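Local coordinates for putative exported protein (PDB 4RAA) that is of unknown function but folds as a six-bladed beta-propeller and is probably exported from the cytoplasm of Bacteroides fragilis, at residues Ser91-Asn96 with Tyr100-Asp105; Ser132-Leu137 with Leu142-Arg147; Asn74-Lys79 with Thr117-Leu122. One frame throughout, in Å; residues are numbered along the deposited sequence.

Contact 1: Ser91-Asn96 with Tyr100-Asp105; sequences SFFVDN and YIAAID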
loop_
_atom_site.group_PDB
_atom_site.type_symbol
_atom_site.label_atom_id
_atom_site.label_comp_id
_atom_site.label_asym_id
_atom_site.label_seq_id
_atom_site.Cartn_x
_atom_site.Cartn_y
_atom_site.Cartn_z
ATOM N N SER A 91 -12.047 1.112 12.964
ATOM C CA SER A 91 -12.063 2.570 12.835
ATOM C C SER A 91 -11.907 3.039 11.380
ATOM O O SER A 91 -11.703 2.238 10.470
ATOM C CB SER A 91 -10.909 3.169 13.664
ATOM O OG SER A 91 -10.957 4.576 13.663
ATOM N N PHE A 92 -12.031 4.349 11.185
ATOM C CA PHE A 92 -11.780 4.997 9.892
ATOM C C PHE A 92 -11.466 6.489 10.095
ATOM O O PHE A 92 -11.581 7.009 11.199
ATOM C CB PHE A 92 -12.963 4.799 8.924
ATOM C CG PHE A 92 -14.227 5.499 9.353
ATOM C CD1 PHE A 92 -15.107 4.899 10.250
ATOM C CD2 PHE A 92 -14.536 6.779 8.871
ATOM C CE1 PHE A 92 -16.267 5.553 10.658
ATOM C CE2 PHE A 92 -15.692 7.436 9.282
ATOM C CZ PHE A 92 -16.564 6.821 10.174
ATOM N N PHE A 93 -11.050 7.163 9.033
ATOM C CA PHE A 93 -10.804 8.615 9.086
ATOM C C PHE A 93 -10.899 9.214 7.699
ATOM O O PHE A 93 -10.834 8.490 6.705
ATOM C CB PHE A 93 -9.468 8.975 9.779
ATOM C CG PHE A 93 -8.228 8.566 9.014
ATOM C CD1 PHE A 93 -7.695 7.276 9.142
ATOM C CD2 PHE A 93 -7.562 9.487 8.185
ATOM C CE1 PHE A 93 -6.541 6.908 8.446
ATOM C CE2 PHE A 93 -6.414 9.118 7.486
ATOM C CZ PHE A 93 -5.907 7.830 7.611
ATOM N N VAL A 94 -11.091 10.528 7.659
ATOM C CA VAL A 94 -11.187 11.297 6.421
ATOM C C VAL A 94 -9.902 12.109 6.394
ATOM O O VAL A 94 -9.549 12.696 7.421
ATOM C CB VAL A 94 -12.431 12.220 6.450
ATOM C CG1 VAL A 94 -12.520 13.084 5.188
ATOM C CG2 VAL A 94 -13.700 11.389 6.646
ATOM N N ASP A 95 -9.201 12.161 5.254
ATOM C CA ASP A 95 -7.963 12.943 5.200
ATOM C C ASP A 95 -8.298 14.438 5.300
ATOM O O ASP A 95 -9.437 14.848 5.039
ATOM C CB ASP A 95 -7.051 12.589 3.998
ATOM C CG ASP A 95 -7.524 13.160 2.669
ATOM O OD1 ASP A 95 -8.664 12.831 2.261
ATOM O OD2 ASP A 95 -6.729 13.892 2.014
ATOM N N ASN A 96 -7.304 15.228 5.697
ATOM C CA ASN A 96 -7.465 16.678 5.883
ATOM C C ASN A 96 -7.988 17.406 4.631
ATOM O O ASN A 96 -8.777 18.333 4.760
ATOM C CB ASN A 96 -6.150 17.319 6.369
ATOM C CG ASN A 96 -5.669 16.772 7.719
ATOM O OD1 ASN A 96 -6.427 16.164 8.489
ATOM N ND2 ASN A 96 -4.387 16.985 8.003
ATOM N N TYR A 100 -9.974 11.133 0.387
ATOM C CA TYR A 100 -10.273 9.745 0.704
ATOM C C TYR A 100 -10.785 9.464 2.097
ATOM O O TYR A 100 -10.553 10.241 3.018
ATOM C CB TYR A 100 -9.019 8.889 0.495
ATOM C CG TYR A 100 -7.851 9.095 1.468
ATOM C CD1 TYR A 100 -7.830 8.455 2.727
ATOM C CD2 TYR A 100 -6.734 9.882 1.114
ATOM C CE1 TYR A 100 -6.759 8.610 3.600
ATOM C CE2 TYR A 100 -5.651 10.044 1.992
ATOM C CZ TYR A 100 -5.663 9.399 3.233
ATOM O OH TYR A 100 -4.616 9.540 4.127
ATOM N N ILE A 101 -11.432 8.298 2.222
ATOM C CA ILE A 101 -11.913 7.731 3.486
ATOM C C ILE A 101 -11.149 6.403 3.635
ATOM O O ILE A 101 -11.287 5.513 2.797
ATOM C CB ILE A 101 -13.438 7.472 3.495
ATOM C CG1 ILE A 101 -14.210 8.786 3.358
ATOM C CG2 ILE A 101 -13.851 6.748 4.781
ATOM C CD1 ILE A 101 -15.637 8.594 2.905
ATOM N N ALA A 102 -10.359 6.286 4.702
ATOM C CA ALA A 102 -9.506 5.128 4.965
ATOM C C ALA A 102 -10.049 4.339 6.144
ATOM O O ALA A 102 -10.005 4.833 7.271
ATOM C CB ALA A 102 -8.085 5.592 5.258
ATOM N N ALA A 103 -10.557 3.133 5.883
ATOM C CA ALA A 103 -11.078 2.245 6.926
ATOM C C ALA A 103 -10.040 1.156 7.254
ATOM O O ALA A 103 -9.385 0.620 6.342
ATOM C CB ALA A 103 -12.378 1.621 6.473
ATOM N N ILE A 104 -9.918 0.836 8.551
ATOM C CA ILE A 104 -8.974 -0.157 9.091
ATOM C C ILE A 104 -9.685 -1.479 9.404
ATOM O O ILE A 104 -10.508 -1.539 10.321
ATOM C CB ILE A 104 -8.282 0.360 10.382
ATOM C CG1 ILE A 104 -7.483 1.637 10.081
ATOM C CG2 ILE A 104 -7.361 -0.713 10.992
ATOM C CD1 ILE A 104 -6.908 2.324 11.300
ATOM N N ASP A 105 -9.311 -2.529 8.670
ATOM C CA ASP A 105 -9.831 -3.879 8.848
ATOM C C ASP A 105 -8.825 -4.675 9.694
ATOM O O ASP A 105 -7.791 -5.112 9.174
ATOM C CB ASP A 105 -10.052 -4.531 7.468
ATOM C CG ASP A 105 -10.720 -5.906 7.539
ATOM O OD1 ASP A 105 -11.078 -6.395 8.632
ATOM O OD2 ASP A 105 -10.912 -6.508 6.465
#
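The antiparallel beta hairpin of strands 85-94 and 100-105, part of a six-bladed beta-propeller, brings Phe-93 against Ala-102 and Tyr-100, and Asp-95 against Tyr-100. The axes of 91-94 and 100-105 approach to 4.7 Å, their directions 166° apart. Phe-93 and Ala-102 form a hydrogen-bonded pair: Ala-102 N reaches Phe-93 O at 3.0 Å, while the return bond from Phe-93 N to Ala-102 O is more bent. With CG set between its backbone N and carbonyl carbon (chi1 68°), the Phe-93 ring leans over the neighbouring strand, and Ala-102 CB lies over one face, 4.1 Å from the ring centroid. Beside it, Phe-93 CE2 meets Tyr-100 CE1 at 3.9 Å. On the face bearing Phe-92, Ile-101 and Ala-103, Phe-92 CD2 lies 4.1 Å from Ile-101 CG2. Where the hairpin turns, Asp-95 does two jobs. Its OD1 accepts from Tyr-100 N at 2.8 Å, from above the carboxylate plane, and also from Asn-99 N; its CB sits over the Tyr-100 ring, 3.7 Å from the centroid, with carboxylate and ring planes only 5° apart. Asp-95 N in turn donates to Tyr-100 O. Two backbone N-H groups gripping one carboxylate oxygen tie down the turn and would be expected to stabilise the negative charge of Asp-95, while the stack, together with the edge-to-face ring of Tyr-113, probably helps to set the tilt of the tyrosine ring.

Contact 2: Ser132-Leu137 with Leu142-Arg147; sequences SCCLQL and LLWNSR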
loop_
_atom_site.group_PDB
_atom_site.type_symbol
_atom_site.label_atom_id
_atom_site.label_comp_id
_atom_site.label_asym_id
_atom_site.label_seq_id
_atom_site.Cartn_x
_atom_site.Cartn_y
_atom_site.Cartn_z
ATOM N N SER A 132 -5.481 -0.592 15.730
ATOM C CA SER A 132 -6.953 -0.535 15.512
ATOM C C SER A 132 -7.527 0.821 15.072
ATOM O O SER A 132 -8.602 0.875 14.485
ATOM C CB SER A 132 -7.688 -0.955 16.797
ATOM O OG SER A 132 -7.511 -0.017 17.849
ATOM N N CYS A 133 -6.797 1.898 15.311
ATOM C CA CYS A 133 -7.328 3.236 15.128
ATOM C C CYS A 133 -6.220 4.210 14.708
ATOM O O CYS A 133 -5.092 4.087 15.193
ATOM C CB CYS A 133 -8.011 3.575 16.459
ATOM S SG CYS A 133 -7.789 5.216 17.112
ATOM N N CYS A 134 -6.555 5.140 13.796
ATOM C CA CYS A 134 -5.615 6.120 13.222
ATOM C C CYS A 134 -6.262 7.474 12.901
ATOM O O CYS A 134 -7.467 7.545 12.687
ATOM C CB CYS A 134 -5.001 5.541 11.931
ATOM S SG CYS A 134 -3.892 6.615 10.967
ATOM N N LEU A 135 -5.445 8.531 12.862
ATOM C CA LEU A 135 -5.882 9.898 12.502
ATOM C C LEU A 135 -4.754 10.727 11.885
ATOM O O LEU A 135 -3.593 10.617 12.312
ATOM C CB LEU A 135 -6.453 10.647 13.714
ATOM C CG LEU A 135 -7.951 10.545 14.019
ATOM C CD1 LEU A 135 -8.210 11.221 15.356
ATOM C CD2 LEU A 135 -8.813 11.177 12.918
ATOM N N GLN A 136 -5.104 11.567 10.906
ATOM C CA GLN A 136 -4.118 12.407 10.229
ATOM C C GLN A 136 -3.878 13.668 11.049
ATOM O O GLN A 136 -4.823 14.389 11.357
ATOM C CB GLN A 136 -4.567 12.779 8.807
ATOM C CG GLN A 136 -3.441 13.399 7.985
ATOM C CD GLN A 136 -3.783 13.643 6.524
ATOM O OE1 GLN A 136 -4.875 14.083 6.190
ATOM N NE2 GLN A 136 -2.828 13.389 5.653
ATOM N N LEU A 137 -2.618 13.918 11.405
ATOM C CA LEU A 137 -2.201 15.141 12.118
ATOM C C LEU A 137 -2.219 16.289 11.108
ATOM O O LEU A 137 -2.000 16.043 9.921
ATOM C CB LEU A 137 -0.786 14.990 12.683
ATOM C CG LEU A 137 -0.578 13.860 13.700
ATOM C CD1 LEU A 137 0.910 13.642 13.955
ATOM C CD2 LEU A 137 -1.345 14.116 14.994
ATOM N N LEU A 142 0.584 10.616 10.154
ATOM C CA LEU A 142 -0.484 9.783 10.693
ATOM C C LEU A 142 -0.186 9.355 12.124
ATOM O O LEU A 142 0.938 8.947 12.407
ATOM C CB LEU A 142 -0.622 8.544 9.797
ATOM C CG LEU A 142 -0.740 8.820 8.284
ATOM C CD1 LEU A 142 -0.580 7.534 7.485
ATOM C CD2 LEU A 142 -2.044 9.536 7.944
ATOM N N LEU A 143 -1.180 9.476 13.015
ATOM C CA LEU A 143 -1.071 9.003 14.406
ATOM C C LEU A 143 -1.850 7.706 14.487
ATOM O O LEU A 143 -3.037 7.698 14.181
ATOM C CB LEU A 143 -1.651 10.002 15.412
ATOM C CG LEU A 143 -1.617 9.610 16.905
ATOM C CD1 LEU A 143 -0.190 9.426 17.407
ATOM C CD2 LEU A 143 -2.339 10.642 17.758
ATOM N N TRP A 144 -1.168 6.629 14.881
ATOM C CA TRP A 144 -1.753 5.295 15.074
ATOM C C TRP A 144 -1.548 4.883 16.531
ATOM O O TRP A 144 -0.603 5.362 17.180
ATOM C CB TRP A 144 -1.010 4.240 14.254
ATOM C CG TRP A 144 -0.857 4.465 12.807
ATOM C CD1 TRP A 144 0.037 5.301 12.191
ATOM C CD2 TRP A 144 -1.523 3.755 11.771
ATOM N NE1 TRP A 144 -0.072 5.188 10.829
ATOM C CE2 TRP A 144 -1.019 4.244 10.541
ATOM C CE3 TRP A 144 -2.513 2.760 11.757
ATOM C CZ2 TRP A 144 -1.472 3.776 9.309
ATOM C CZ3 TRP A 144 -2.974 2.292 10.533
ATOM C CH2 TRP A 144 -2.445 2.803 9.314
ATOM N N ASN A 145 -2.400 3.980 17.024
ATOM C CA ASN A 145 -2.225 3.408 18.356
ATOM C C ASN A 145 -1.430 2.114 18.178
ATOM O O ASN A 145 -1.464 1.523 17.100
ATOM C CB ASN A 145 -3.569 3.200 19.096
ATOM C CG ASN A 145 -4.363 1.979 18.612
ATOM O OD1 ASN A 145 -4.572 1.776 17.415
ATOM N ND2 ASN A 145 -4.843 1.187 19.554
ATOM N N SER A 146 -0.707 1.699 19.223
ATOM C CA SER A 146 0.099 0.459 19.224
ATOM C C SER A 146 -0.558 -0.655 20.049
ATOM O O SER A 146 -0.542 -0.589 21.276
ATOM C CB SER A 146 1.508 0.737 19.778
ATOM O OG SER A 146 2.202 -0.469 20.097
ATOM N N ARG A 147 -1.094 -1.678 19.377
ATOM C CA ARG A 147 -1.694 -2.856 20.041
ATOM C C ARG A 147 -0.701 -4.045 20.107
ATOM O O ARG A 147 -1.075 -5.191 19.819
ATOM C CB ARG A 147 -3.011 -3.268 19.356
ATOM C CG ARG A 147 -4.087 -2.199 19.399
ATOM C CD ARG A 147 -5.496 -2.737 19.164
ATOM N NE ARG A 147 -6.012 -3.539 20.293
ATOM C CZ ARG A 147 -6.022 -4.878 20.400
ATOM N NH1 ARG A 147 -5.544 -5.670 19.428
ATOM N NH2 ARG A 147 -6.532 -5.448 21.503
#
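Asn-145 OD1 is gripped by two successive backbone N-H groups, those of Ser-132 and Cys-133. Ser-132 N comes in the carbonyl plane on a lone pair, at 3.0 Å from Asn-145 OD1, whereas Cys-133 N approaches from above that plane, 37° out of it. With CG between the backbone N and carbonyl carbon (chi1 77°), the Asn-145 side chain turns toward the 132-137 segment; its ND2 makes a weak bond to Ser-132 OG. The backbone continues the join, Asn-145 N donating to Cys-133 O at 3.3 Å.

Further along, Leu-135 and Leu-143 form the hydrogen-bonded pair of the antiparallel hairpin. Leu-143 N reaches Leu-135 O at 2.8 Å in a nearly straight bond, and Leu-135 N returns a bond to Leu-143 O.

The non-hydrogen-bonded pair Cys-134 and Trp-144 supplies the aromatic part. Because Cys-134 SG is anti to its backbone N (chi1 176°), the sulfur lies over one face of the indole, 3.9 Å from the centroid of the five-membered ring, and Cys-134 CB covers the six-membered ring at 4.0 Å from its centroid. The same sulfur abuts Leu-142 CB. On the opposite face of the sheet, the one bearing Leu-135 and Leu-143, Leu-137 CD2 touches Leu-143 CB at 4.1 Å. Trp-144 also meets the rings of Phe-129 and Phe-166 edge-to-face.

The chemistry thus divides along the hairpin: the amide of Asn-145 satisfies two buried backbone N-H groups where regular pairing has stopped, and a sulfur-aromatic contact with a CH-pi contact covers one face of the indole, while the hydrogen bond of NE1 to Thr-162 OG1 would further limit its rotation.

Contact 3: Asn74-Lys79 with Thr117-Leu122; sequences NQIGQK and TDFSFL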
loop_
_atom_site.group_PDB
_atom_site.type_symbol
_atom_site.label_atom_id
_atom_site.label_comp_id
_atom_site.label_asym_id
_atom_site.label_seq_id
_atom_site.Cartn_x
_atom_site.Cartn_y
_atom_site.Cartn_z
ATOM N N ASN A 74 -25.689 5.727 0.857
ATOM C CA ASN A 74 -24.964 4.596 0.252
ATOM C C ASN A 74 -24.057 3.882 1.271
ATOM O O ASN A 74 -23.770 4.448 2.330
ATOM C CB ASN A 74 -24.079 5.104 -0.917
ATOM C CG ASN A 74 -23.662 4.005 -1.877
ATOM O OD1 ASN A 74 -24.183 2.885 -1.839
ATOM N ND2 ASN A 74 -22.718 4.321 -2.757
ATOM N N GLN A 75 -23.649 2.642 0.968
ATOM C CA GLN A 75 -22.666 1.898 1.784
ATOM C C GLN A 75 -21.276 2.118 1.187
ATOM O O GLN A 75 -21.131 2.158 -0.037
ATOM C CB GLN A 75 -22.955 0.390 1.838
ATOM C CG GLN A 75 -22.015 -0.346 2.805
ATOM C CD GLN A 75 -22.331 -1.805 3.043
ATOM O OE1 GLN A 75 -23.353 -2.327 2.584
ATOM N NE2 GLN A 75 -21.456 -2.476 3.796
ATOM N N ILE A 76 -20.266 2.234 2.056
ATOM C CA ILE A 76 -18.865 2.409 1.646
ATOM C C ILE A 76 -18.261 1.015 1.600
ATOM O O ILE A 76 -17.988 0.429 2.644
ATOM C CB ILE A 76 -18.068 3.340 2.601
ATOM C CG1 ILE A 76 -18.796 4.696 2.724
ATOM C CG2 ILE A 76 -16.623 3.510 2.106
ATOM C CD1 ILE A 76 -18.032 5.800 3.423
ATOM N N GLY A 77 -18.045 0.499 0.387
ATOM C CA GLY A 77 -17.516 -0.849 0.178
ATOM C C GLY A 77 -18.556 -1.875 0.562
ATOM O O GLY A 77 -19.754 -1.592 0.510
ATOM N N GLN A 78 -18.098 -3.059 0.953
ATOM C CA GLN A 78 -18.988 -4.146 1.404
ATOM C C GLN A 78 -18.212 -5.214 2.156
ATOM O O GLN A 78 -16.985 -5.187 2.164
ATOM C CB GLN A 78 -19.707 -4.779 0.216
ATOM C CG GLN A 78 -18.783 -5.170 -0.927
ATOM C CD GLN A 78 -19.377 -6.185 -1.882
ATOM O OE1 GLN A 78 -20.587 -6.424 -1.909
ATOM N NE2 GLN A 78 -18.512 -6.801 -2.675
ATOM N N LYS A 79 -18.926 -6.150 2.782
ATOM C CA LYS A 79 -18.279 -7.255 3.491
ATOM C C LYS A 79 -17.777 -8.286 2.508
ATOM O O LYS A 79 -18.420 -8.527 1.482
ATOM C CB LYS A 79 -19.207 -7.947 4.481
ATOM C CG LYS A 79 -19.691 -7.045 5.601
ATOM C CD LYS A 79 -20.085 -7.818 6.853
ATOM C CE LYS A 79 -18.861 -8.331 7.620
ATOM N NZ LYS A 79 -19.171 -8.897 8.965
ATOM N N THR A 117 -15.739 11.641 -2.040
ATOM C CA THR A 117 -16.855 12.232 -2.797
ATOM C C THR A 117 -17.873 11.172 -3.258
ATOM O O THR A 117 -19.022 11.226 -2.825
ATOM C CB THR A 117 -16.331 13.047 -4.016
ATOM O OG1 THR A 117 -15.294 13.934 -3.584
ATOM C CG2 THR A 117 -17.443 13.853 -4.708
ATOM N N ASP A 118 -17.455 10.222 -4.110
ATOM C CA ASP A 118 -18.375 9.183 -4.683
ATOM C C ASP A 118 -18.438 7.807 -3.985
ATOM O O ASP A 118 -19.228 6.964 -4.385
ATOM C CB ASP A 118 -18.190 9.039 -6.221
ATOM C CG ASP A 118 -16.848 8.443 -6.639
ATOM O OD1 ASP A 118 -16.264 7.613 -5.913
ATOM O OD2 ASP A 118 -16.389 8.783 -7.749
ATOM N N PHE A 119 -17.591 7.587 -2.978
ATOM C CA PHE A 119 -17.548 6.338 -2.147
ATOM C C PHE A 119 -17.050 5.035 -2.812
ATOM O O PHE A 119 -17.104 3.965 -2.181
ATOM C CB PHE A 119 -18.873 6.107 -1.384
ATOM C CG PHE A 119 -19.389 7.335 -0.679
ATOM C CD1 PHE A 119 -18.576 8.031 0.229
ATOM C CD2 PHE A 119 -20.693 7.799 -0.903
ATOM C CE1 PHE A 119 -19.044 9.172 0.879
ATOM C CE2 PHE A 119 -21.171 8.937 -0.249
ATOM C CZ PHE A 119 -20.348 9.622 0.645
ATOM N N SER A 120 -16.529 5.133 -4.043
ATOM C CA SER A 120 -15.993 3.977 -4.763
ATOM C C SER A 120 -14.615 3.626 -4.193
ATOM O O SER A 120 -13.953 4.465 -3.571
ATOM C CB SER A 120 -15.896 4.247 -6.269
ATOM O OG SER A 120 -15.031 5.341 -6.556
ATOM N N PHE A 121 -14.199 2.382 -4.411
ATOM C CA PHE A 121 -12.918 1.872 -3.910
ATOM C C PHE A 121 -11.745 2.418 -4.745
ATOM O O PHE A 121 -11.816 2.440 -5.974
ATOM C CB PHE A 121 -12.960 0.332 -3.888
ATOM C CG PHE A 121 -11.685 -0.315 -3.443
ATOM C CD1 PHE A 121 -11.137 -0.016 -2.197
ATOM C CD2 PHE A 121 -11.046 -1.263 -4.250
ATOM C CE1 PHE A 121 -9.941 -0.609 -1.786
ATOM C CE2 PHE A 121 -9.864 -1.870 -3.838
ATOM C CZ PHE A 121 -9.309 -1.544 -2.606
ATOM N N LEU A 122 -10.692 2.877 -4.057
ATOM C CA LEU A 122 -9.469 3.413 -4.674
ATOM C C LEU A 122 -8.337 2.385 -4.638
ATOM O O LEU A 122 -7.844 1.981 -5.694
ATOM C CB LEU A 122 -9.031 4.716 -3.988
ATOM C CG LEU A 122 -9.596 6.039 -4.496
ATOM C CD1 LEU A 122 -11.085 5.982 -4.757
ATOM C CD2 LEU A 122 -9.255 7.144 -3.506
#
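Apolar contact dominates here, and it centres on Ile-76 and Phe-119. Ile-76 CD1 meets Phe-119 CD1 at 3.9 Å, approaching the ring obliquely, and Ile-76 CG1 stands 4.2 Å from that same Phe-119 CD1. The isoleucine reaches the ring with CG1 beside its backbone N and anti to the carbonyl carbon (chi1 -55°). A looser touch comes from Asn-74, whose CB lies 4.3 Å from Phe-119 CD2, also oblique to the ring.

Polar bonds do not cross between the segments; the sound side-chain bonds lie within 117-122. Asp-118 OD1 accepts from Ser-120 N at 3.1 Å, an Asx turn, and Ser-120 OG donates to it at 2.7 Å, both donors coming from the same face of the carboxylate. This folds the backbone around Phe-119, which has positive phi (70°), while the phenyl ring is directed at Asn-74 and Ile-76.

In the fold, the contact links strand 72-79 to the turn leading into strand 121-126, elements that are not neighbours in their sheet. Ile-101 of strand 100-105 touches both Ile-76 and Phe-119, and Ile-76 also packs on Leu-63 and Val-65 of strand 62-67 and on Tyr-114 of strand 110-115.

Overall arrangement
Contacts 1 and 2 are buried antiparallel hairpins of the propeller, with centres about 10 Å apart; contact 3 is only partly buried and lies farther from the chain centre. The two hairpins belong to different sheets yet meet directly, through probable hydrogen bonds of Asn-96 N to Gln-136 OE1 and of Asn-96 ND2 to Leu-137 O. Contact 3 shares its sheet with contact 1, and Ile-101 bridges them, whereas contacts 2 and 3 remain about 13 Å apart at their nearest atoms. The chemistry follows position: backbone pairing reinforced by side-chain acceptors and aromatic contacts in the hairpins, against a small apolar touch without cross-segment hydrogen bonds in contact 3.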